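TRNA (cytosine(38)-C(5))-methyltransferase (Schizosaccharomyces pombe, PDB 6FDF) methylates carbon 5 of cytosine 38 in the anticodon loop of tRNA(Asp), and less readily of tRNA(Glu), with S-adenosyl-L-methionine as methyl donor. Local coordinates at residues A[61-64]-A[65-68]; A[126-129]-A[130-133]. One frame throughout, in Å; residues are numbered along the deposited sequence.

Interaction 1: residues A[61-64]-A[65-68]. With SAH (S-adenosyl-L-homocysteine), chain E.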
loop_
_atom_site.group_PDB
_atom_site.type_symbol
_atom_site.label_atom_id
_atom_site.label_comp_id
_atom_site.label_asym_id
_atom_site.label_seq_id
_atom_site.Cartn_x
_atom_site.Cartn_y
_atom_site.Cartn_z
ATOM N N MET A 61 -4.617 -11.710 14.901
ATOM C CA MET A 61 -5.979 -12.222 14.864
ATOM C C MET A 61 -6.390 -12.448 13.416
ATOM O O MET A 61 -6.071 -11.639 12.544
ATOM C CB MET A 61 -6.936 -11.250 15.560
ATOM C CG MET A 61 -8.403 -11.552 15.381
ATOM S SD MET A 61 -9.413 -10.709 16.613
ATOM C CE MET A 61 -8.273 -9.478 17.251
ATOM N N ASP A 62 -7.089 -13.556 13.177
ATOM C CA ASP A 62 -7.637 -13.871 11.861
ATOM C C ASP A 62 -8.919 -13.067 11.677
ATOM O O ASP A 62 -9.914 -13.305 12.370
ATOM C CB ASP A 62 -7.892 -15.374 11.750
ATOM C CG ASP A 62 -8.489 -15.784 10.412
ATOM O OD1 ASP A 62 -8.682 -14.925 9.523
ATOM O OD2 ASP A 62 -8.774 -16.990 10.254
ATOM N N ILE A 63 -8.904 -12.122 10.732
ATOM C CA ILE A 63 -10.052 -11.247 10.515
ATOM C C ILE A 63 -11.304 -12.031 10.146
ATOM O O ILE A 63 -12.423 -11.571 10.398
ATOM C CB ILE A 63 -9.662 -10.189 9.458
ATOM C CG1 ILE A 63 -8.732 -9.161 10.107
ATOM C CG2 ILE A 63 -10.884 -9.504 8.833
ATOM C CD1 ILE A 63 -8.027 -8.241 9.140
ATOM N N SER A 64 -11.149 -13.238 9.606
ATOM C CA SER A 64 -12.315 -14.054 9.301
ATOM C C SER A 64 -13.028 -14.568 10.546
ATOM O O SER A 64 -14.156 -15.062 10.429
ATOM C CB SER A 64 -11.909 -15.241 8.437
ATOM O OG SER A 64 -11.262 -16.219 9.234
ATOM N N THR A 65 -12.420 -14.455 11.729
ATOM C CA THR A 65 -13.049 -14.895 12.966
ATOM C C THR A 65 -13.652 -13.751 13.765
ATOM O O THR A 65 -14.248 -14.000 14.818
ATOM C CB THR A 65 -12.048 -15.658 13.850
ATOM O OG1 THR A 65 -11.091 -14.743 14.405
ATOM C CG2 THR A 65 -11.326 -16.726 13.045
ATOM N N LEU A 66 -13.519 -12.511 13.292
ATOM C CA LEU A 66 -14.101 -11.384 14.003
ATOM C C LEU A 66 -15.621 -11.492 14.021
ATOM O O LEU A 66 -16.247 -11.871 13.030
ATOM C CB LEU A 66 -13.676 -10.071 13.338
ATOM C CG LEU A 66 -12.259 -9.582 13.630
ATOM C CD1 LEU A 66 -11.897 -8.432 12.687
ATOM C CD2 LEU A 66 -12.147 -9.145 15.079
ATOM N N THR A 67 -16.211 -11.154 15.160
ATOM C CA THR A 67 -17.653 -11.154 15.350
ATOM C C THR A 67 -18.158 -9.736 15.559
ATOM O O THR A 67 -17.388 -8.795 15.763
ATOM C CB THR A 67 -18.042 -11.995 16.564
ATOM O OG1 THR A 67 -17.520 -11.357 17.737
ATOM C CG2 THR A 67 -17.475 -13.402 16.444
ATOM N N ALA A 68 -19.484 -9.595 15.542
ATOM C CA ALA A 68 -20.074 -8.283 15.780
ATOM C C ALA A 68 -19.741 -7.782 17.177
ATOM O O ALA A 68 -19.533 -6.579 17.373
ATOM C CB ALA A 68 -21.587 -8.337 15.576
HETATM N N SAH E . -2.027 -2.131 4.343
HETATM C CA SAH E . -0.908 -2.699 5.063
HETATM C CB SAH E . -0.527 -4.078 4.518
HETATM C CG SAH E . -1.719 -4.775 3.865
HETATM S SD SAH E . -1.249 -6.196 2.925
HETATM C C SAH E . 0.258 -1.764 5.014
HETATM O O SAH E . 0.099 -0.649 4.470
HETATM O OXT SAH E . 1.329 -2.143 5.535
HETATM C "C5'" SAH E . -2.505 -7.251 3.557
HETATM C "C4'" SAH E . -2.176 -7.615 5.005
HETATM O "O4'" SAH E . -3.291 -8.314 5.527
HETATM C "C3'" SAH E . -0.948 -8.515 5.146
HETATM O "O3'" SAH E . -0.051 -7.965 6.111
HETATM C "C2'" SAH E . -1.502 -9.830 5.698
HETATM O "O2'" SAH E . -0.646 -10.400 6.694
HETATM C "C1'" SAH E . -2.829 -9.399 6.311
HETATM N N9 SAH E . -3.892 -10.426 6.256
HETATM C C8 SAH E . -4.251 -11.181 5.198
HETATM N N7 SAH E . -5.271 -12.009 5.528
HETATM C C5 SAH E . -5.586 -11.793 6.820
HETATM C C6 SAH E . -6.565 -12.326 7.788
HETATM N N6 SAH E . -7.440 -13.291 7.429
HETATM N N1 SAH E . -6.542 -11.811 9.040
HETATM C C2 SAH E . -5.675 -10.850 9.408
HETATM N N3 SAH E . -4.759 -10.319 8.578
HETATM C C4 SAH E . -4.665 -10.751 7.294
#
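Met61 meets Leu66 at the start of this short turn: it is extended through its first two torsions, which brings SD to 3.5 Å from Leu66 CD2, the two side chains crossing nearly at a right angle. Asp62 works in two directions. Its carbonyl O takes two donors from Thr65, the backbone N and the hydroxyl OG1, each at 2.8 Å; OG1 lies in the carbonyl plane while N comes from above it. With CG anti to the backbone N (chi1 179°), the carboxylate turns to the cofactor side, where OD1 accepts from N6 of S-adenosylhomocysteine (2.9 Å). Ile63 N donates almost straight to SAH N1 (2.9 Å, 179°), completing the reading of the adenine edge, and its CD1 packs against C2. Ile63 O receives Leu66 N at 3.2 Å, extending the 3-10 turn. Ser64 N donates to Asp62 OD1, closing an Asx turn, and Ser64 OG binds OD2, so both oxygens are gripped and the carboxylate is held for the adenine. The loop joins strand 58-60 to helix 68-74; Ile63 packs on helix 103-111, and Leu66 touches Ile40 of strand 34-41 and Phe71 and Phe74 of helix 68-74.

Interaction 2: residues A[126-129]-A[130-133]; sequences NVQG and FEES
Backbone hydrogen bonds shape the chain where Val127 O accepts from Phe130 N (3.0 Å), closing a type II beta turn with Gln128 and Gly129 at its corners. Gly129, with a positive phi of 99°, takes a conformation in which a side chain would press on the preceding carbonyl. Its O then accepts from Glu132 N at 3.3 Å, from well above the carbonyl plane, within the 3-10 turn 130-132. Among side-chain bonds, Glu131 folds back over the turn: CG sits between the backbone N and the carbonyl carbon (chi1 72°) and a further bend at chi2 brings OE1 on its syn side to Gly129 N (2.7 Å). This corner lies at the junction of strand 121-127 of the Rossmann-like methyltransferase sheet with the following loop; Asn126 and Val127 belong to the Glu-Asn-Val signature motif of C5-methyltransferases, and Phe130 touches Cys85, the predicted catalytic nucleophile. Ser133 OG gives a 2.7 Å bond to Phe130 O and caps helix 134-145 through Ala136 N. Nonpolar contact comes from Phe130, whose CB and CG pack on Asn126 CB, while the amide meets the ring obliquely, Asn126 OD1 lying 3.6 Å from Phe130 CD1, with the planes 38° apart. Trp169 of strand 168-175 meets the same ring.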
loop_
_atom_site.group_PDB
_atom_site.type_symbol
_atom_site.label_atom_id
_atom_site.label_comp_id
_atom_site.label_asym_id
_atom_site.label_seq_id
_atom_site.Cartn_x
_atom_site.Cartn_y
_atom_site.Cartn_z
ATOM N N ASN A 126 -7.320 -1.641 -2.557
ATOM C CA ASN A 126 -7.081 -2.947 -3.159
ATOM C C ASN A 126 -6.341 -2.763 -4.479
ATOM O O ASN A 126 -6.090 -1.641 -4.921
ATOM C CB ASN A 126 -8.391 -3.708 -3.359
ATOM C CG ASN A 126 -8.242 -5.182 -3.068
ATOM O OD1 ASN A 126 -8.003 -5.983 -3.971
ATOM N ND2 ASN A 126 -8.345 -5.546 -1.795
ATOM N N VAL A 127 -5.988 -3.885 -5.104
ATOM C CA VAL A 127 -5.291 -3.847 -6.387
ATOM C C VAL A 127 -6.262 -3.487 -7.502
ATOM O O VAL A 127 -7.477 -3.710 -7.409
ATOM C CB VAL A 127 -4.592 -5.189 -6.680
ATOM C CG1 VAL A 127 -3.609 -5.533 -5.566
ATOM C CG2 VAL A 127 -5.616 -6.291 -6.865
ATOM N N GLN A 128 -5.719 -2.902 -8.567
ATOM C CA GLN A 128 -6.507 -2.643 -9.761
ATOM C C GLN A 128 -7.126 -3.941 -10.267
ATOM O O GLN A 128 -6.474 -4.988 -10.311
ATOM C CB GLN A 128 -5.629 -2.011 -10.841
ATOM C CG GLN A 128 -6.377 -1.603 -12.094
ATOM C CD GLN A 128 -5.508 -0.809 -13.045
ATOM O OE1 GLN A 128 -4.281 -0.899 -13.002
ATOM N NE2 GLN A 128 -6.139 -0.028 -13.914
ATOM N N GLY A 129 -8.385 -3.866 -10.665
ATOM C CA GLY A 129 -9.136 -5.037 -11.043
ATOM C C GLY A 129 -10.053 -5.552 -9.957
ATOM O O GLY A 129 -10.953 -6.344 -10.248
ATOM N N PHE A 130 -9.847 -5.118 -8.712
ATOM C CA PHE A 130 -10.841 -5.379 -7.678
ATOM C C PHE A 130 -12.205 -4.864 -8.109
ATOM O O PHE A 130 -13.232 -5.483 -7.810
ATOM C CB PHE A 130 -10.420 -4.731 -6.356
ATOM C CG PHE A 130 -11.421 -4.928 -5.240
ATOM C CD1 PHE A 130 -11.506 -6.139 -4.573
ATOM C CD2 PHE A 130 -12.283 -3.903 -4.874
ATOM C CE1 PHE A 130 -12.433 -6.324 -3.554
ATOM C CE2 PHE A 130 -13.210 -4.084 -3.854
ATOM C CZ PHE A 130 -13.278 -5.298 -3.195
ATOM N N GLU A 131 -12.233 -3.740 -8.834
ATOM C CA GLU A 131 -13.503 -3.093 -9.150
ATOM C C GLU A 131 -14.413 -3.974 -9.992
ATOM O O GLU A 131 -15.631 -3.764 -9.988
ATOM C CB GLU A 131 -13.270 -1.758 -9.863
ATOM C CG GLU A 131 -12.779 -1.866 -11.295
ATOM C CD GLU A 131 -11.300 -2.190 -11.392
ATOM O OE1 GLU A 131 -10.649 -2.358 -10.336
ATOM O OE2 GLU A 131 -10.784 -2.258 -12.528
ATOM N N GLU A 132 -13.858 -4.953 -10.706
ATOM C CA GLU A 132 -14.648 -5.851 -11.536
ATOM C C GLU A 132 -14.977 -7.166 -10.845
ATOM O O GLU A 132 -15.582 -8.039 -11.474
ATOM C CB GLU A 132 -13.916 -6.137 -12.853
ATOM C CG GLU A 132 -13.787 -4.929 -13.764
ATOM C CD GLU A 132 -13.046 -5.244 -15.045
ATOM O OE1 GLU A 132 -12.518 -6.371 -15.164
ATOM O OE2 GLU A 132 -12.999 -4.369 -15.936
ATOM N N SER A 133 -14.607 -7.328 -9.578
ATOM C CA SER A 133 -14.706 -8.627 -8.930
ATOM C C SER A 133 -16.077 -8.836 -8.295
ATOM O O SER A 133 -16.810 -7.888 -8.006
ATOM C CB SER A 133 -13.634 -8.771 -7.852
ATOM O OG SER A 133 -13.893 -7.898 -6.756
#

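Both interactions are tight turns leading from a strand of the large sheet into a helix, and each carries a 3-10 turn, but they serve different parts of the enzyme. Interaction 1, its centre about 22 Å from the centre of the chain, directly holds the adenine end of S-adenosylhomocysteine through side-chain and backbone polar atoms. Interaction 2 lies nearer the middle, its centre at about 14 Å, and borders the predicted active site instead, through an aromatic ring. Both are partly buried, with some side chains exposed to solvent. An acidic side chain accepts a backbone N-H in each, though only in interaction 1 does that carboxylate also bind ligand. The nearest atoms of interactions 1 and 2 are about 11 Å apart.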